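Local coordinates for protein imidazoleglycerol-phosphate dehydratase (Pyrococcus furiosus, PDB 5DNL) that catalyses the dehydration of imidazoleglycerol phosphate to imidazoleacetol phosphate, the sixth step of histidine biosynthesis, in a 24-subunit assembly with manganese sites, at residues A[20-24]-A[25-29]; A[49-52]-A[53-57]; A[58-61]-A[62-66]; A[68-71]-A[72-76]. One frame throughout, in Å; residues are numbered along the deposited sequence.

Interaction 1: A[20-24]-A[25-29]; sequences IKTND and LILDH. With MN (manganese (II) ion), chain E.
Thr22 and Asp28 meet in a strand-to-helix turn that is closed by an N-cap and by an aspartate that reaches back from the helix: the chain leaves strand 20-21, passes through an ST turn and enters helix 25-38, the helical limb of a beta-alpha-beta unit completed by strand 42-48. Asp24 is the N-cap. With CG anti to the backbone N (chi1 175°), its carboxylate is carried across the first helical turn, where OD1 accepts a nearly straight bond from Leu27 N at 3.1 Å and a weak one from Ile26 N. The Leu27 N-H approaches from well above the carboxylate plane rather than within it. The other oxygen, OD2, serves the neighbouring helix 51-69, taking a salt bridge from Arg51 and a hydrogen bond from Trp55, and thereby ties the start of one helix to the start of another. A second carboxylate looks back from inside the helix. Asp28 N donates to Asp24 O at 2.9 Å, the first regular helical bond of the segment, while Asp28 OD1 takes two bonds from one residue: Thr22 N comes to its syn lone pair at 2.7 Å, and Thr22 OG1 descends on it from above the plane, also at 2.7 Å. The same hydroxyl accepts from Asp24 N, which defines the ST turn. Two waters bridge OD2 of Asp28, one to Lys21 NZ and one to Asn23 N, so this partly exposed carboxylate is gripped at both oxygens. One residue further on, His29 faces the intersubunit active site, where its NE2 binds a manganese ion at 2.2 Å.

Interaction 2: A[49-52]-A[53-57]; sequences DLRH and HLWED. With MN (manganese (II) ion), chain D; MN (manganese (II) ion), chain B; 5DL ([(2S)-2-hydroxy-3-(1H-1,2,4-triazol-1-yl)propyl]phosphonic acid), chain F.
His53 and Asp49 are brought together by complementary torsions: Asp49 has CG lodged between its backbone N and carbonyl carbon (chi1 50°), which folds the carboxylate over the helix start, while the His53 ring swings back beside its own backbone N (chi1 -62°). His53 ND1 then donates to Asp49 OD1 at 2.8 Å. That oxygen lies close to the ring plane, while ND1 comes to it on the syn side, tilted out of the carboxylate plane; the two planes are 44° apart. Leu50 N reaches the same oxygen from the same face, so two donors fix the carboxylate that orients the imidazole. His53 NE2, across the ring, binds one manganese ion at 2.4 Å. His52 and Glu56, a helical turn apart, hold the second manganese through His52 NE2 at 2.3 Å and Glu56 OE1 at 2.2 Å. Glu56 OE2 stays off the metal and accepts from a metal-bound water. The inhibitor's triazole spans both ions, N4 on one and N1 on the other, and its hydroxyl O13 also joins the His53 metal at 2.3 Å. Away from the metals, the Arg51 guanidinium lies beside the Trp55 indole, their planes nearly perpendicular, and both groups bond to Asp24. Glu121 of the same chain and His146 of a neighbouring subunit complete the His52 site; His29, His145 and Glu149 of that subunit complete the other, and its Glu111 is His52's polar partner away from the metal. Adjacent histidines followed by a glutamate on helix 51-69 thus supply three protein ligands of the enzyme's intersubunit dimanganese active site.

Interaction 3: A[58-61]-A[62-66]; sequences IGIT and LGEAL
Ile60 and Glu64 lie side by side on one flank of helix 51-69, in the middle turns of this alpha-helix, where the i to i+4 pattern is unbroken. Four successive backbone bonds cross the contact: Leu62 N to Ile58 O at 2.8 Å, then Gly63 N to Gly59 O, Glu64 N to Ile60 O and Ala65 N to Thr61 O, each at 2.9 Å. Gly59 and Gly63 stand one turn apart and meet through the backbone alone.

The helix is buried on several sides. Ile58 and Leu62 pack against helices 25-38 and 116-130, with Phe122 touching both residues, while Thr61 and Ala65 face strand 8-14. Leu62 CB sits close over Ile58 O, at 3.1 Å. Thr61 keeps its hydroxyl beside its own backbone N (chi1 -51°), from where OG1 bonds back to Asp57 O and satisfies a polar group in buried surroundings.

Glu64 runs out along the helix flank with its chain extended beyond CG. Its CG passes over the carbonyl oxygen of Ile60, and its carboxylate comes to rest alongside the branch methyl of that isoleucine, Glu64 OE2 lying 3.7 Å from Ile60 CG2.

Interaction 4: A[68-71]-A[72-76]; sequences ENLP and EKFTR. With 5DL ([(2S)-2-hydroxy-3-(1H-1,2,4-triazol-1-yl)propyl]phosphonic acid), chain I.
Leu70 and Phe74 make the main apolar contact across the turn that follows helix 51-69, and its character is CH-pi. The methyl CD1 of Leu70 sits over one face of the Phe74 ring, 4.0 Å from the ring centroid and 13° off the normal, displaced slightly toward the CE2 side, where the separation from Leu70 CD1 to Phe74 CE2 is 3.9 Å. The other methyl, CD2, reaches the root of the ring at CG and CB. Phe74 adopts chi1 50°, with CG between backbone N and carbonyl carbon, and this turns its ring back toward the end of the helix instead of outward. Pro71 adds a lesser apolar touch, its CG lying 4.2 Å from Phe74 CB.

The ring edge meets a polar atom: Pro71 O lies near the ring plane, 3.3 Å from Phe74 CD2. No hydrogen bond links the two segments; what joins them is packing, while backbone bonds between Lys73 and Ser166 and between Thr75 and Lys164 fasten the loop to another part of the chain. Leu176, at the C-terminus, touches Phe74 as well.

The polar contacts belong to Arg76, which extends from CG to NE away from the turn. Arg76 NH1 donates to inhibitor O11 at 2.8 Å and Arg76 NH2 to inhibitor O12 at 3.0 Å, both nearly straight, with phosphorus in the guanidinium plane. Asp94 holds NE by a salt bridge, positioning the group from behind. This two-pronged arginine belongs to the inhibitor's phosphonate-binding pocket, with Arg98, Ser171, Lys173 and Lys153 of a neighbouring subunit also bonded to the inhibitor.

How the interactions relate
Three of the contacts follow helix 51-69 from its start to its end, and interaction 1 joins it from the side. Interactions 1 and 2 touch directly: Asp24 OD2 lies 2.7 Å from Arg51 NE in a salt bridge, and Leu27 CD2 is 3.7 Å from Leu54 CD2. Interaction 3 continues the helix inward, and Ile58 CG1 packs 3.9 Å from Leu27 CD2. Interaction 4 lies about 27 Å, centre to centre, from interaction 2 within the chain. Assembly reunites these roles: residues of 49-57 bind an inhibitor whose metal sites include His29 of one neighbouring subunit and whose phosphonate is held by Arg76 of another.

Interaction 1: A[20-24]-A[25-29]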
loop_
_atom_site.group_PDB
_atom_site.type_symbol
_atom_site.label_atom_id
_atom_site.label_comp_id
_atom_site.label_asym_id
_atom_site.label_seq_id
_atom_site.Cartn_x
_atom_site.Cartn_y
_atom_site.Cartn_z
ATOM N N ILE A 20 33.549 -15.306 42.789
ATOM C CA ILE A 20 32.972 -14.218 41.999
ATOM C C ILE A 20 31.713 -13.794 42.735
ATOM O O ILE A 20 30.702 -14.494 42.701
ATOM C CB ILE A 20 32.662 -14.662 40.563
ATOM C CG1 ILE A 20 33.971 -15.047 39.863
ATOM C CG2 ILE A 20 31.907 -13.555 39.819
ATOM C CD1 ILE A 20 33.796 -15.580 38.457
ATOM N N LYS A 21 31.787 -12.638 43.395
ATOM C CA LYS A 21 30.720 -12.132 44.240
ATOM C C LYS A 21 30.568 -10.647 44.046
ATOM O O LYS A 21 31.282 -9.848 44.639
ATOM C CB LYS A 21 31.015 -12.439 45.716
ATOM C CG LYS A 21 30.984 -13.912 46.057
ATOM C CD LYS A 21 29.583 -14.493 46.016
ATOM C CE LYS A 21 29.616 -16.000 46.202
ATOM N NZ LYS A 21 28.238 -16.559 46.173
ATOM N N THR A 22 29.629 -10.270 43.185
ATOM C CA THR A 22 29.382 -8.868 42.872
ATOM C C THR A 22 28.169 -8.282 43.559
ATOM O O THR A 22 27.886 -7.093 43.380
ATOM C CB THR A 22 29.150 -8.707 41.363
ATOM O OG1 THR A 22 27.945 -9.389 40.984
ATOM C CG2 THR A 22 30.316 -9.248 40.572
ATOM N N ASN A 23 27.445 -9.094 44.317
ATOM C CA ASN A 23 26.131 -8.730 44.876
ATOM C C ASN A 23 25.030 -8.561 43.817
ATOM O O ASN A 23 24.023 -7.917 44.062
ATOM C CB ASN A 23 26.231 -7.507 45.808
ATOM C CG ASN A 23 27.183 -7.750 46.952
ATOM O OD1 ASN A 23 26.955 -8.645 47.763
ATOM N ND2 ASN A 23 28.278 -6.991 47.000
ATOM N N ASP A 24 25.226 -9.184 42.648
ATOM C CA ASP A 24 24.205 -9.278 41.610
ATOM C C ASP A 24 24.291 -10.738 41.127
ATOM O O ASP A 24 25.296 -11.118 40.513
ATOM C CB ASP A 24 24.556 -8.271 40.513
ATOM C CG ASP A 24 23.645 -8.342 39.300
ATOM O OD1 ASP A 24 23.083 -9.401 39.006
ATOM O OD2 ASP A 24 23.522 -7.322 38.623
ATOM N N LEU A 25 23.275 -11.554 41.424
ATOM C CA LEU A 25 23.367 -12.979 41.130
ATOM C C LEU A 25 23.392 -13.282 39.635
ATOM O O LEU A 25 23.985 -14.283 39.213
ATOM C CB LEU A 25 22.239 -13.777 41.789
ATOM C CG LEU A 25 22.210 -13.743 43.315
ATOM C CD1 LEU A 25 21.076 -14.617 43.857
ATOM C CD2 LEU A 25 23.535 -14.174 43.905
ATOM N N ILE A 26 22.771 -12.414 38.837
ATOM C CA ILE A 26 22.813 -12.582 37.388
ATOM C C ILE A 26 24.235 -12.355 36.876
ATOM O O ILE A 26 24.764 -13.161 36.089
ATOM C CB ILE A 26 21.851 -11.623 36.646
ATOM C CG1 ILE A 26 20.398 -11.768 37.150
ATOM C CG2 ILE A 26 21.963 -11.786 35.139
ATOM C CD1 ILE A 26 19.690 -13.024 36.738
ATOM N N LEU A 27 24.849 -11.248 37.281
ATOM C CA LEU A 27 26.205 -10.958 36.850
ATOM C C LEU A 27 27.181 -11.999 37.360
ATOM O O LEU A 27 28.115 -12.373 36.650
ATOM C CB LEU A 27 26.641 -9.550 37.286
ATOM C CG LEU A 27 27.975 -9.088 36.720
ATOM C CD1 LEU A 27 28.008 -9.109 35.193
ATOM C CD2 LEU A 27 28.245 -7.679 37.241
ATOM N N ASP A 28 26.975 -12.467 38.591
ATOM C CA ASP A 28 27.855 -13.528 39.116
ATOM C C ASP A 28 27.831 -14.748 38.201
ATOM O O ASP A 28 28.880 -15.309 37.910
ATOM C CB ASP A 28 27.455 -13.979 40.532
ATOM C CG ASP A 28 27.729 -12.950 41.611
ATOM O OD1 ASP A 28 28.443 -11.963 41.374
ATOM O OD2 ASP A 28 27.194 -13.177 42.729
ATOM N N HIS A 29 26.646 -15.128 37.742
ATOM C CA HIS A 29 26.476 -16.266 36.826
ATOM C C HIS A 29 27.150 -15.981 35.481
ATOM O O HIS A 29 27.858 -16.816 34.958
ATOM C CB HIS A 29 24.991 -16.598 36.661
ATOM C CG HIS A 29 24.713 -17.765 35.774
ATOM N ND1 HIS A 29 25.435 -18.941 35.824
ATOM C CD2 HIS A 29 23.743 -17.961 34.855
ATOM C CE1 HIS A 29 24.950 -19.788 34.932
ATOM N NE2 HIS A 29 23.905 -19.229 34.357
HETATM MN MN MN E . 22.355 -20.153 33.075
HETATM O O HOH W 1 26.916 -15.662 43.702
HETATM O O HOH W 2 27.179 -11.845 44.992
#

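Interaction 2: A[49-52]-A[53-57]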
loop_
_atom_site.group_PDB
_atom_site.type_symbol
_atom_site.label_atom_id
_atom_site.label_comp_id
_atom_site.label_asym_id
_atom_site.label_seq_id
_atom_site.Cartn_x
_atom_site.Cartn_y
_atom_site.Cartn_z
ATOM N N ASP A 49 26.300 0.970 43.748
ATOM C CA ASP A 49 25.050 1.663 44.042
ATOM C C ASP A 49 23.931 1.205 43.106
ATOM O O ASP A 49 22.893 0.735 43.554
ATOM C CB ASP A 49 25.241 3.199 44.050
ATOM C CG ASP A 49 25.981 3.756 42.803
ATOM O OD1 ASP A 49 26.285 3.014 41.849
ATOM O OD2 ASP A 49 26.284 4.977 42.786
ATOM N N LEU A 50 24.157 1.317 41.804
ATOM C CA LEU A 50 23.190 0.962 40.783
ATOM C C LEU A 50 23.771 -0.126 39.874
ATOM O O LEU A 50 24.954 -0.100 39.550
ATOM C CB LEU A 50 22.828 2.182 39.934
ATOM C CG LEU A 50 22.168 3.366 40.638
ATOM C CD1 LEU A 50 21.836 4.441 39.610
ATOM C CD2 LEU A 50 20.941 2.936 41.436
ATOM N N ARG A 51 22.916 -1.035 39.422
ATOM C CA ARG A 51 23.364 -2.174 38.628
ATOM C C ARG A 51 24.085 -1.736 37.341
ATOM O O ARG A 51 25.042 -2.367 36.934
ATOM C CB ARG A 51 22.202 -3.126 38.273
ATOM C CG ARG A 51 21.694 -3.948 39.457
ATOM C CD ARG A 51 20.593 -4.915 39.046
ATOM N NE ARG A 51 21.112 -6.069 38.300
ATOM C CZ ARG A 51 20.480 -6.711 37.319
ATOM N NH1 ARG A 51 19.297 -6.289 36.861
ATOM N NH2 ARG A 51 21.053 -7.770 36.772
ATOM N N HIS A 52 23.622 -0.673 36.669
ATOM C CA HIS A 52 24.314 -0.208 35.459
ATOM C C HIS A 52 25.764 0.127 35.775
ATOM O O HIS A 52 26.664 -0.257 35.034
ATOM C CB HIS A 52 23.591 1.001 34.914
ATOM C CG HIS A 52 24.175 1.644 33.690
ATOM N ND1 HIS A 52 23.370 2.016 32.634
ATOM C CD2 HIS A 52 25.426 2.060 33.366
ATOM C CE1 HIS A 52 24.093 2.645 31.728
ATOM N NE2 HIS A 52 25.343 2.674 32.137
ATOM N N HIS A 53 25.975 0.871 36.858
ATOM C CA HIS A 53 27.341 1.231 37.237
ATOM C C HIS A 53 28.174 -0.037 37.502
ATOM O O HIS A 53 29.333 -0.110 37.126
ATOM C CB HIS A 53 27.382 2.137 38.455
ATOM C CG HIS A 53 26.697 3.457 38.264
ATOM N ND1 HIS A 53 26.207 4.185 39.323
ATOM C CD2 HIS A 53 26.419 4.185 37.157
ATOM C CE1 HIS A 53 25.661 5.299 38.884
ATOM N NE2 HIS A 53 25.794 5.334 37.574
ATOM N N LEU A 54 27.580 -1.032 38.149
ATOM C CA LEU A 54 28.255 -2.305 38.366
ATOM C C LEU A 54 28.652 -3.000 37.081
ATOM O O LEU A 54 29.792 -3.391 36.893
ATOM C CB LEU A 54 27.384 -3.247 39.186
ATOM C CG LEU A 54 27.904 -4.660 39.371
ATOM C CD1 LEU A 54 29.150 -4.674 40.258
ATOM C CD2 LEU A 54 26.808 -5.566 39.908
ATOM N N TRP A 55 27.692 -3.183 36.176
ATOM C CA TRP A 55 27.975 -3.922 34.933
ATOM C C TRP A 55 29.050 -3.235 34.082
ATOM O O TRP A 55 29.959 -3.875 33.553
ATOM C CB TRP A 55 26.686 -4.192 34.129
ATOM C CG TRP A 55 25.840 -5.307 34.695
ATOM C CD1 TRP A 55 25.286 -5.366 35.948
ATOM C CD2 TRP A 55 25.477 -6.535 34.037
ATOM N NE1 TRP A 55 24.597 -6.542 36.097
ATOM C CE2 TRP A 55 24.697 -7.276 34.949
ATOM C CE3 TRP A 55 25.719 -7.071 32.757
ATOM C CZ2 TRP A 55 24.168 -8.522 34.632
ATOM C CZ3 TRP A 55 25.186 -8.303 32.445
ATOM C CH2 TRP A 55 24.427 -9.015 33.380
ATOM N N GLU A 56 28.912 -1.926 33.918
ATOM C CA GLU A 56 29.875 -1.150 33.146
ATOM C C GLU A 56 31.244 -1.195 33.826
ATOM O O GLU A 56 32.251 -1.429 33.155
ATOM C CB GLU A 56 29.389 0.293 33.037
ATOM C CG GLU A 56 30.405 1.226 32.416
ATOM C CD GLU A 56 29.822 2.559 32.017
ATOM O OE1 GLU A 56 28.619 2.801 32.268
ATOM O OE2 GLU A 56 30.590 3.377 31.478
ATOM N N ASP A 57 31.289 -0.950 35.140
ATOM C CA ASP A 57 32.576 -0.836 35.813
ATOM C C ASP A 57 33.289 -2.187 35.967
ATOM O O ASP A 57 34.514 -2.250 35.922
ATOM C CB ASP A 57 32.386 -0.132 37.136
ATOM C CG ASP A 57 31.931 1.324 36.969
ATOM O OD1 ASP A 57 31.722 1.820 35.817
ATOM O OD2 ASP A 57 31.773 1.985 38.009
HETATM MN MN MN D . 27.036 3.755 31.095
HETATM MN MN MN B . 25.060 7.205 36.331
HETATM N N1 5DL F . 26.039 6.512 34.440
HETATM C C3 5DL F . 27.584 6.507 32.806
HETATM N N2 5DL F . 27.073 7.186 33.840
HETATM C C8 5DL F . 28.659 9.963 35.954
HETATM C C7 5DL F . 28.137 8.554 35.664
HETATM C C6 5DL F . 27.564 8.495 34.256
HETATM C C5 5DL F . 25.959 5.391 33.715
HETATM O O10 5DL F . 30.944 9.505 34.629
HETATM P P9 5DL F . 29.941 10.590 34.834
HETATM O O11 5DL F . 30.503 11.830 35.486
HETATM O O12 5DL F . 29.293 10.989 33.516
HETATM O O13 5DL F . 27.119 8.174 36.602
HETATM N N4 5DL F . 26.872 5.344 32.718
HETATM O O HOH W 3 28.751 4.978 30.446
#

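Interaction 3: A[58-61]-A[62-66]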
loop_
_atom_site.group_PDB
_atom_site.type_symbol
_atom_site.label_atom_id
_atom_site.label_comp_id
_atom_site.label_asym_id
_atom_site.label_seq_id
_atom_site.Cartn_x
_atom_site.Cartn_y
_atom_site.Cartn_z
ATOM N N ILE A 58 32.511 -3.257 36.087
ATOM C CA ILE A 58 33.035 -4.621 35.972
ATOM C C ILE A 58 33.667 -4.817 34.609
ATOM O O ILE A 58 34.785 -5.348 34.484
ATOM C CB ILE A 58 31.924 -5.665 36.258
ATOM C CG1 ILE A 58 31.653 -5.770 37.767
ATOM C CG2 ILE A 58 32.232 -7.028 35.638
ATOM C CD1 ILE A 58 32.653 -6.597 38.556
ATOM N N GLY A 59 32.973 -4.398 33.554
ATOM C CA GLY A 59 33.543 -4.520 32.232
ATOM C C GLY A 59 34.863 -3.769 32.114
ATOM O O GLY A 59 35.837 -4.306 31.602
ATOM N N ILE A 60 34.883 -2.521 32.582
ATOM C CA ILE A 60 36.106 -1.715 32.528
ATOM C C ILE A 60 37.234 -2.397 33.293
ATOM O O ILE A 60 38.342 -2.506 32.760
ATOM C CB ILE A 60 35.889 -0.302 33.079
ATOM C CG1 ILE A 60 34.892 0.504 32.212
ATOM C CG2 ILE A 60 37.217 0.440 33.187
ATOM C CD1 ILE A 60 34.398 1.796 32.844
ATOM N N THR A 61 36.950 -2.809 34.524
ATOM C CA THR A 61 38.006 -3.336 35.401
ATOM C C THR A 61 38.498 -4.694 34.881
ATOM O O THR A 61 39.703 -4.954 34.857
ATOM C CB THR A 61 37.513 -3.440 36.852
ATOM O OG1 THR A 61 36.940 -2.203 37.256
ATOM C CG2 THR A 61 38.680 -3.773 37.811
ATOM N N LEU A 62 37.582 -5.546 34.439
ATOM C CA LEU A 62 37.939 -6.815 33.809
ATOM C C LEU A 62 38.791 -6.567 32.560
ATOM O O LEU A 62 39.792 -7.243 32.323
ATOM C CB LEU A 62 36.688 -7.622 33.461
ATOM C CG LEU A 62 36.862 -8.925 32.682
ATOM C CD1 LEU A 62 37.744 -9.917 33.425
ATOM C CD2 LEU A 62 35.508 -9.543 32.379
ATOM N N GLY A 63 38.391 -5.606 31.726
ATOM C CA GLY A 63 39.189 -5.259 30.560
ATOM C C GLY A 63 40.602 -4.816 30.899
ATOM O O GLY A 63 41.557 -5.223 30.245
ATOM N N GLU A 64 40.707 -3.947 31.886
ATOM C CA GLU A 64 42.014 -3.464 32.337
ATOM C C GLU A 64 42.842 -4.623 32.869
ATOM O O GLU A 64 44.048 -4.700 32.603
ATOM C CB GLU A 64 41.836 -2.422 33.427
ATOM C CG GLU A 64 41.264 -1.102 32.936
ATOM C CD GLU A 64 41.031 -0.118 34.079
ATOM O OE1 GLU A 64 40.998 -0.509 35.274
ATOM O OE2 GLU A 64 40.854 1.066 33.786
ATOM N N ALA A 65 42.195 -5.542 33.576
ATOM C CA ALA A 65 42.892 -6.718 34.137
ATOM C C ALA A 65 43.383 -7.617 33.027
ATOM O O ALA A 65 44.533 -8.092 33.052
ATOM C CB ALA A 65 42.025 -7.477 35.111
ATOM N N LEU A 66 42.552 -7.843 32.010
ATOM C CA LEU A 66 42.978 -8.633 30.866
ATOM C C LEU A 66 44.131 -7.968 30.117
ATOM O O LEU A 66 45.046 -8.640 29.681
ATOM C CB LEU A 66 41.811 -8.881 29.906
ATOM C CG LEU A 66 40.748 -9.825 30.448
ATOM C CD1 LEU A 66 39.430 -9.616 29.710
ATOM C CD2 LEU A 66 41.179 -11.282 30.313
#

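Interaction 4: A[68-71]-A[72-76]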
loop_
_atom_site.group_PDB
_atom_site.type_symbol
_atom_site.label_atom_id
_atom_site.label_comp_id
_atom_site.label_asym_id
_atom_site.label_seq_id
_atom_site.Cartn_x
_atom_site.Cartn_y
_atom_site.Cartn_z
ATOM N N GLU A 68 46.400 -5.855 31.351
ATOM C CA GLU A 68 47.600 -5.995 32.192
ATOM C C GLU A 68 48.202 -7.389 32.063
ATOM O O GLU A 68 49.423 -7.506 32.061
ATOM C CB GLU A 68 47.246 -5.687 33.638
ATOM C CG GLU A 68 48.413 -5.744 34.617
ATOM C CD GLU A 68 47.955 -5.490 36.031
ATOM O OE1 GLU A 68 47.123 -6.266 36.534
ATOM O OE2 GLU A 68 48.415 -4.510 36.636
ATOM N N ASN A 69 47.367 -8.413 31.907
ATOM C CA ASN A 69 47.798 -9.812 31.841
ATOM C C ASN A 69 48.326 -10.232 30.457
ATOM O O ASN A 69 48.883 -11.329 30.334
ATOM C CB ASN A 69 46.614 -10.694 32.274
ATOM C CG ASN A 69 47.008 -12.104 32.648
ATOM O OD1 ASN A 69 46.566 -13.065 32.013
ATOM N ND2 ASN A 69 47.810 -12.244 33.695
ATOM N N LEU A 70 48.162 -9.399 29.415
ATOM C CA LEU A 70 48.509 -9.818 28.072
ATOM C C LEU A 70 50.014 -9.994 27.973
ATOM O O LEU A 70 50.745 -9.172 28.514
ATOM C CB LEU A 70 48.129 -8.768 27.009
ATOM C CG LEU A 70 46.681 -8.672 26.576
ATOM C CD1 LEU A 70 46.508 -7.487 25.628
ATOM C CD2 LEU A 70 46.259 -9.964 25.893
ATOM N N PRO A 71 50.452 -11.026 27.247
ATOM C CA PRO A 71 51.872 -11.028 26.883
ATOM C C PRO A 71 52.233 -9.885 25.934
ATOM O O PRO A 71 51.361 -9.240 25.356
ATOM C CB PRO A 71 52.068 -12.374 26.200
ATOM C CG PRO A 71 50.726 -12.844 25.802
ATOM C CD PRO A 71 49.722 -12.176 26.694
ATOM N N GLU A 72 53.522 -9.633 25.767
ATOM C CA GLU A 72 53.984 -8.565 24.896
ATOM C C GLU A 72 53.449 -8.754 23.480
ATOM O O GLU A 72 52.957 -7.812 22.870
ATOM C CB GLU A 72 55.515 -8.540 24.876
ATOM C CG GLU A 72 56.141 -7.406 24.081
ATOM C CD GLU A 72 57.643 -7.561 23.984
ATOM O OE1 GLU A 72 58.162 -7.633 22.853
ATOM O OE2 GLU A 72 58.299 -7.643 25.043
ATOM N N LYS A 73 53.555 -9.973 22.984
ATOM C CA LYS A 73 53.071 -10.340 21.660
ATOM C C LYS A 73 51.921 -11.302 21.873
ATOM O O LYS A 73 52.093 -12.370 22.464
ATOM C CB LYS A 73 54.173 -11.019 20.858
ATOM C CG LYS A 73 55.360 -10.098 20.625
ATOM C CD LYS A 73 56.495 -10.826 19.928
ATOM C CE LYS A 73 57.757 -9.984 19.954
ATOM N NZ LYS A 73 58.820 -10.585 19.111
ATOM N N PHE A 74 50.744 -10.947 21.351
ATOM C CA PHE A 74 49.534 -11.733 21.581
ATOM C C PHE A 74 48.790 -11.950 20.268
ATOM O O PHE A 74 48.969 -11.193 19.308
ATOM C CB PHE A 74 48.629 -11.068 22.629
ATOM C CG PHE A 74 48.373 -9.624 22.367
ATOM C CD1 PHE A 74 47.312 -9.219 21.573
ATOM C CD2 PHE A 74 49.205 -8.642 22.897
ATOM C CE1 PHE A 74 47.096 -7.882 21.318
ATOM C CE2 PHE A 74 48.984 -7.298 22.651
ATOM C CZ PHE A 74 47.924 -6.917 21.844
ATOM N N THR A 75 47.950 -12.987 20.263
ATOM C CA THR A 75 47.291 -13.507 19.068
ATOM C C THR A 75 46.304 -12.477 18.463
ATOM O O THR A 75 46.111 -12.462 17.244
ATOM C CB THR A 75 46.610 -14.844 19.422
ATOM O OG1 THR A 75 47.643 -15.821 19.727
ATOM C CG2 THR A 75 45.752 -15.396 18.297
ATOM N N ARG A 76 45.727 -11.629 19.316
ATOM C CA ARG A 76 44.945 -10.413 18.946
ATOM C C ARG A 76 43.489 -10.736 18.560
ATOM O O ARG A 76 42.573 -10.073 19.034
ATOM C CB ARG A 76 45.619 -9.586 17.839
ATOM C CG ARG A 76 44.822 -8.368 17.416
ATOM C CD ARG A 76 45.515 -7.602 16.315
ATOM N NE ARG A 76 44.593 -6.591 15.793
ATOM C CZ ARG A 76 44.792 -5.851 14.701
ATOM N NH1 ARG A 76 45.931 -5.923 13.999
ATOM N NH2 ARG A 76 43.852 -4.996 14.334
HETATM N N1 5DL I . 42.853 0.449 8.063
HETATM C C3 5DL I . 42.087 0.530 10.193
HETATM N N2 5DL I . 42.866 -0.098 9.322
HETATM C C8 5DL I . 45.833 -2.415 9.995
HETATM C C7 5DL I . 45.152 -1.103 9.569
HETATM C C6 5DL I . 43.663 -1.269 9.647
HETATM C C5 5DL I . 41.999 1.481 8.213
HETATM O O10 5DL I . 45.646 -1.728 12.586
HETATM P P9 5DL I . 45.535 -2.934 11.712
HETATM O O11 5DL I . 46.587 -3.982 12.041
HETATM O O12 5DL I . 44.140 -3.547 11.766
HETATM O O13 5DL I . 45.530 -0.768 8.228
HETATM N N4 5DL I . 41.539 1.531 9.488
#